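Local structure of odorant binding protein, antennal (Anopheles gambiae, 3R1P) at residues D61-L73 / T88-T102. The protein probably binds small hydrophobic odorant molecules in the mosquito antenna, as other members of the PBP/GOBP family do. Numbering follows the deposited sequence.
Sequences DEATGRILLDRLL and TRECSHIVTPDKCET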
loop_
_atom_site.group_PDB
_atom_site.type_symbol
_atom_site.label_atom_id
_atom_site.label_comp_id
_atom_site.label_asym_id
_atom_site.label_seq_id
_atom_site.Cartn_x
_atom_site.Cartn_y
_atom_site.Cartn_z
ATOM N N ASP A 61 -5.868 7.410 9.268
ATOM C CA ASP A 61 -6.692 8.211 10.179
ATOM C C ASP A 61 -6.424 7.871 11.646
ATOM O O ASP A 61 -6.594 6.724 12.058
ATOM C CB ASP A 61 -8.184 8.051 9.836
ATOM C CG ASP A 61 -9.079 9.032 10.568
ATOM O OD1 ASP A 61 -9.841 8.589 11.456
ATOM O OD2 ASP A 61 -8.985 10.248 10.281
ATOM N N GLU A 62 -5.979 8.872 12.431
ATOM C CA GLU A 62 -5.689 8.704 13.855
ATOM C C GLU A 62 -6.909 8.176 14.639
ATOM O O GLU A 62 -6.780 7.195 15.381
ATOM C CB GLU A 62 -5.193 10.024 14.473
ATOM C CG GLU A 62 -3.720 10.295 14.215
ATOM C CD GLU A 62 -3.144 11.553 14.842
ATOM O OE1 GLU A 62 -3.670 12.012 15.884
ATOM O OE2 GLU A 62 -2.148 12.076 14.290
ATOM N N ALA A 63 -8.084 8.795 14.422
ATOM C CA ALA A 63 -9.347 8.464 15.086
ATOM C C ALA A 63 -9.912 7.071 14.788
ATOM O O ALA A 63 -10.386 6.407 15.714
ATOM C CB ALA A 63 -10.392 9.526 14.771
ATOM N N THR A 64 -9.889 6.641 13.509
ATOM C CA THR A 64 -10.508 5.376 13.082
ATOM C C THR A 64 -9.557 4.303 12.545
ATOM O O THR A 64 -9.907 3.128 12.582
ATOM C CB THR A 64 -11.580 5.643 12.002
ATOM O OG1 THR A 64 -10.909 6.160 10.856
ATOM C CG2 THR A 64 -12.676 6.620 12.455
ATOM N N GLY A 65 -8.435 4.708 11.958
ATOM C CA GLY A 65 -7.496 3.785 11.323
ATOM C C GLY A 65 -7.824 3.600 9.849
ATOM O O GLY A 65 -7.073 2.923 9.139
ATOM N N ARG A 66 -8.926 4.243 9.353
ATOM C CA ARG A 66 -9.291 4.136 7.935
ATOM C C ARG A 66 -8.228 4.834 7.079
ATOM O O ARG A 66 -7.474 5.673 7.589
ATOM C CB ARG A 66 -10.709 4.662 7.639
ATOM C CG ARG A 66 -10.844 6.182 7.727
ATOM C CD ARG A 66 -12.290 6.620 7.662
ATOM N NE ARG A 66 -12.381 8.077 7.664
ATOM C CZ ARG A 66 -12.396 8.836 6.570
ATOM N NH1 ARG A 66 -12.355 8.283 5.367
ATOM N NH2 ARG A 66 -12.468 10.154 6.673
ATOM N N ILE A 67 -8.138 4.446 5.796
ATOM C CA ILE A 67 -7.137 5.024 4.909
ATOM C C ILE A 67 -7.743 6.221 4.170
ATOM O O ILE A 67 -8.712 6.075 3.431
ATOM C CB ILE A 67 -6.513 3.952 3.953
ATOM C CG1 ILE A 67 -5.873 2.724 4.725
ATOM C CG2 ILE A 67 -5.533 4.577 2.954
ATOM C CD1 ILE A 67 -5.082 2.988 6.087
ATOM N N LEU A 68 -7.150 7.398 4.376
ATOM C CA LEU A 68 -7.626 8.649 3.785
ATOM C C LEU A 68 -7.208 8.737 2.315
ATOM O O LEU A 68 -6.225 9.408 1.965
ATOM C CB LEU A 68 -7.124 9.848 4.620
ATOM C CG LEU A 68 -7.433 9.800 6.123
ATOM C CD1 LEU A 68 -6.532 10.756 6.897
ATOM C CD2 LEU A 68 -8.910 10.037 6.399
ATOM N N LEU A 69 -7.947 8.020 1.457
ATOM C CA LEU A 69 -7.681 7.947 0.031
ATOM C C LEU A 69 -7.761 9.289 -0.698
ATOM O O LEU A 69 -6.993 9.495 -1.630
ATOM C CB LEU A 69 -8.518 6.855 -0.665
ATOM C CG LEU A 69 -8.261 5.405 -0.234
ATOM C CD1 LEU A 69 -9.290 4.484 -0.814
ATOM C CD2 LEU A 69 -6.882 4.933 -0.646
ATOM N N ASP A 70 -8.627 10.213 -0.248
ATOM C CA ASP A 70 -8.748 11.548 -0.843
ATOM C C ASP A 70 -7.453 12.320 -0.621
ATOM O O ASP A 70 -6.974 12.964 -1.561
ATOM C CB ASP A 70 -9.984 12.294 -0.299
ATOM C CG ASP A 70 -11.291 11.825 -0.913
ATOM O OD1 ASP A 70 -11.444 11.941 -2.150
ATOM O OD2 ASP A 70 -12.184 11.411 -0.152
ATOM N N ARG A 71 -6.854 12.206 0.588
ATOM C CA ARG A 71 -5.567 12.837 0.899
ATOM C C ARG A 71 -4.468 12.228 0.012
ATOM O O ARG A 71 -3.745 12.984 -0.636
ATOM C CB ARG A 71 -5.194 12.721 2.388
ATOM C CG ARG A 71 -5.996 13.667 3.256
ATOM C CD ARG A 71 -5.423 13.837 4.647
ATOM N NE ARG A 71 -6.377 14.547 5.500
ATOM C CZ ARG A 71 -6.280 14.666 6.822
ATOM N NH1 ARG A 71 -5.260 14.121 7.473
ATOM N NH2 ARG A 71 -7.205 15.326 7.503
ATOM N N LEU A 72 -4.408 10.862 -0.078
ATOM C CA LEU A 72 -3.442 10.128 -0.914
ATOM C C LEU A 72 -3.458 10.660 -2.359
ATOM O O LEU A 72 -2.389 10.763 -2.976
ATOM C CB LEU A 72 -3.751 8.606 -0.897
ATOM C CG LEU A 72 -2.890 7.630 -1.761
ATOM C CD1 LEU A 72 -3.404 6.222 -1.659
ATOM C CD2 LEU A 72 -3.000 7.897 -3.246
ATOM N N LEU A 73 -4.679 10.986 -2.893
ATOM C CA LEU A 73 -4.837 11.483 -4.257
ATOM C C LEU A 73 -3.916 12.660 -4.592
ATOM O O LEU A 73 -3.532 12.825 -5.755
ATOM C CB LEU A 73 -6.300 11.797 -4.614
ATOM C CG LEU A 73 -7.330 10.659 -4.604
ATOM C CD1 LEU A 73 -8.429 10.881 -5.544
ATOM C CD2 LEU A 73 -6.747 9.281 -4.694
ATOM N N THR A 88 -13.694 6.014 -4.276
ATOM C CA THR A 88 -12.840 6.620 -3.255
ATOM C C THR A 88 -13.533 6.591 -1.892
ATOM O O THR A 88 -12.906 6.252 -0.886
ATOM C CB THR A 88 -12.467 8.054 -3.671
ATOM O OG1 THR A 88 -11.959 8.048 -5.005
ATOM C CG2 THR A 88 -11.435 8.667 -2.758
ATOM N N ARG A 89 -14.826 6.927 -1.863
ATOM C CA ARG A 89 -15.562 6.957 -0.617
ATOM C C ARG A 89 -15.723 5.578 0.074
ATOM O O ARG A 89 -15.403 5.472 1.243
ATOM C CB ARG A 89 -16.873 7.741 -0.758
ATOM C CG ARG A 89 -17.957 7.007 -1.531
ATOM C CD ARG A 89 -18.593 7.827 -2.620
ATOM N NE ARG A 89 -19.634 7.038 -3.272
ATOM C CZ ARG A 89 -20.090 7.244 -4.500
ATOM N NH1 ARG A 89 -19.610 8.238 -5.236
ATOM N NH2 ARG A 89 -21.033 6.456 -5.003
ATOM N N GLU A 90 -16.131 4.523 -0.658
ATOM C CA GLU A 90 -16.300 3.223 -0.020
ATOM C C GLU A 90 -14.991 2.601 0.485
ATOM O O GLU A 90 -14.923 2.125 1.625
ATOM C CB GLU A 90 -17.172 2.259 -0.854
ATOM C CG GLU A 90 -16.448 1.244 -1.714
ATOM C CD GLU A 90 -17.351 0.175 -2.298
ATOM O OE1 GLU A 90 -17.269 -0.988 -1.839
ATOM O OE2 GLU A 90 -18.136 0.498 -3.219
ATOM N N CYS A 91 -13.946 2.662 -0.357
ATOM C CA CYS A 91 -12.649 2.095 -0.033
ATOM C C CYS A 91 -11.936 2.857 1.077
ATOM O O CYS A 91 -11.099 2.271 1.755
ATOM C CB CYS A 91 -11.782 1.988 -1.280
ATOM S SG CYS A 91 -12.536 1.072 -2.651
ATOM N N SER A 92 -12.281 4.145 1.286
ATOM C CA SER A 92 -11.662 4.948 2.351
ATOM C C SER A 92 -12.357 4.771 3.715
ATOM O O SER A 92 -11.990 5.440 4.670
ATOM C CB SER A 92 -11.584 6.422 1.957
ATOM O OG SER A 92 -12.873 6.970 1.737
ATOM N N HIS A 93 -13.325 3.857 3.821
ATOM C CA HIS A 93 -14.015 3.614 5.087
ATOM C C HIS A 93 -13.893 2.160 5.556
ATOM O O HIS A 93 -14.664 1.708 6.399
ATOM C CB HIS A 93 -15.468 4.074 5.029
ATOM C CG HIS A 93 -15.622 5.554 4.903
ATOM N ND1 HIS A 93 -15.823 6.341 6.009
ATOM C CD2 HIS A 93 -15.561 6.347 3.808
ATOM C CE1 HIS A 93 -15.892 7.582 5.558
ATOM N NE2 HIS A 93 -15.761 7.630 4.236
ATOM N N ILE A 94 -12.913 1.438 5.021
ATOM C CA ILE A 94 -12.647 0.053 5.403
ATOM C C ILE A 94 -11.824 0.071 6.688
ATOM O O ILE A 94 -10.755 0.692 6.728
ATOM C CB ILE A 94 -11.935 -0.725 4.257
ATOM C CG1 ILE A 94 -12.861 -0.900 3.013
ATOM C CG2 ILE A 94 -11.360 -2.067 4.756
ATOM C CD1 ILE A 94 -12.151 -1.356 1.756
ATOM N N VAL A 95 -12.315 -0.596 7.733
ATOM C CA VAL A 95 -11.601 -0.698 9.006
ATOM C C VAL A 95 -11.727 -2.136 9.494
ATOM O O VAL A 95 -12.840 -2.648 9.568
ATOM C CB VAL A 95 -12.082 0.309 10.107
ATOM C CG1 VAL A 95 -11.319 0.099 11.418
ATOM C CG2 VAL A 95 -11.961 1.762 9.660
ATOM N N THR A 96 -10.600 -2.771 9.840
ATOM C CA THR A 96 -10.553 -4.145 10.363
ATOM C C THR A 96 -9.824 -4.099 11.727
ATOM O O THR A 96 -9.175 -3.087 12.020
ATOM C CB THR A 96 -9.814 -5.116 9.391
ATOM O OG1 THR A 96 -8.402 -5.026 9.598
ATOM C CG2 THR A 96 -10.182 -4.936 7.916
ATOM N N PRO A 97 -9.857 -5.175 12.551
ATOM C CA PRO A 97 -9.096 -5.148 13.812
ATOM C C PRO A 97 -7.566 -5.194 13.617
ATOM O O PRO A 97 -6.837 -5.018 14.596
ATOM C CB PRO A 97 -9.582 -6.408 14.554
ATOM C CG PRO A 97 -10.757 -6.924 13.779
ATOM C CD PRO A 97 -10.551 -6.469 12.378
ATOM N N ASP A 98 -7.079 -5.421 12.373
ATOM C CA ASP A 98 -5.651 -5.491 12.075
ATOM C C ASP A 98 -5.225 -4.433 11.056
ATOM O O ASP A 98 -5.787 -4.383 9.963
ATOM C CB ASP A 98 -5.276 -6.896 11.615
ATOM C CG ASP A 98 -3.787 -7.122 11.464
ATOM O OD1 ASP A 98 -3.187 -7.736 12.371
ATOM O OD2 ASP A 98 -3.219 -6.671 10.452
ATOM N N LYS A 99 -4.222 -3.590 11.423
ATOM C CA LYS A 99 -3.702 -2.488 10.603
ATOM C C LYS A 99 -3.226 -2.968 9.222
ATOM O O LYS A 99 -3.452 -2.295 8.220
ATOM C CB LYS A 99 -2.547 -1.766 11.324
ATOM C CG LYS A 99 -2.962 -1.013 12.574
ATOM C CD LYS A 99 -1.805 -0.165 13.115
ATOM C CE LYS A 99 -2.284 0.860 14.129
ATOM N NZ LYS A 99 -2.784 0.233 15.384
ATOM N N CYS A 100 -2.577 -4.151 9.179
ATOM C CA CYS A 100 -2.083 -4.707 7.923
ATOM C C CYS A 100 -3.222 -5.191 7.040
ATOM O O CYS A 100 -3.178 -4.955 5.833
ATOM C CB CYS A 100 -1.056 -5.800 8.187
ATOM S SG CYS A 100 0.236 -5.294 9.346
ATOM N N GLU A 101 -4.251 -5.820 7.631
ATOM C CA GLU A 101 -5.435 -6.273 6.888
ATOM C C GLU A 101 -6.233 -5.065 6.365
ATOM O O GLU A 101 -6.721 -5.101 5.235
ATOM C CB GLU A 101 -6.325 -7.173 7.753
ATOM C CG GLU A 101 -5.712 -8.535 8.054
ATOM C CD GLU A 101 -5.527 -9.512 6.900
ATOM O OE1 GLU A 101 -5.965 -9.231 5.758
ATOM O OE2 GLU A 101 -4.970 -10.599 7.169
ATOM N N THR A 102 -6.317 -3.983 7.167
ATOM C CA THR A 102 -7.017 -2.751 6.770
ATOM C C THR A 102 -6.367 -2.158 5.509
ATOM O O THR A 102 -7.078 -1.795 4.572
ATOM C CB THR A 102 -7.055 -1.740 7.947
ATOM O OG1 THR A 102 -7.807 -2.292 9.030
ATOM C CG2 THR A 102 -7.660 -0.393 7.548
HETATM O O HOH W 1 -9.889 2.403 4.765
#
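Leu69 packs against Cys91 and Ser92 where segments 61-73 and 88-102 of an all-helical, disulfide-braced odorant-binding-protein fold meet, a contact that is tight on its inner side and looser on its solvent side. On the inner side, Leu69 CD1 lies 3.6 Å from Cys91 CB, and Cys91 is itself tied through a disulfide to Cys109 of helix 99-110. The Leu69 side chain also comes to about 7 Å from a bound palmitic acid, so this small apolar cluster sits close to the ligand site. Beside it Ser92, the residue with which 88-91 leaves helical geometry, brings its CB to 3.2 Å from Ile67 O, and its CA makes a C-H...O contact with the same carbonyl. Farther along, a water bridges the two backbones: it accepts from Ile67 N and donates to Ile94 O at 2.7 Å and to Cys91 O.

Arg66 carries the contact out toward solvent. It turns CG between its backbone N and carbonyl carbon (chi1 72°), then runs extended to NE, which lays its methylenes over Ser92 O and its guanidinium flat on His93, planes 6° apart and centres 4.3 Å apart. Leu68 CD2 lies against the opposite face, so the group is sandwiched. Toward solvent the fit thins: Val95 CG2 touches Arg66 CB at 3.7 Å, and the carboxylate of exposed Asp70 sets OD1 against Thr88 CG2 at 3.3 Å, an approach that is not a hydrogen bond; the Thr88 hydroxyl bonds instead to Tyr110. To the stack on His93, NH1 of Arg66 adds a hydrogen bond, donating to Ser92 O at 2.9 Å, nearly straight at 165°; that oxygen lies in the guanidinium plane, yet is met from above its own carbonyl plane.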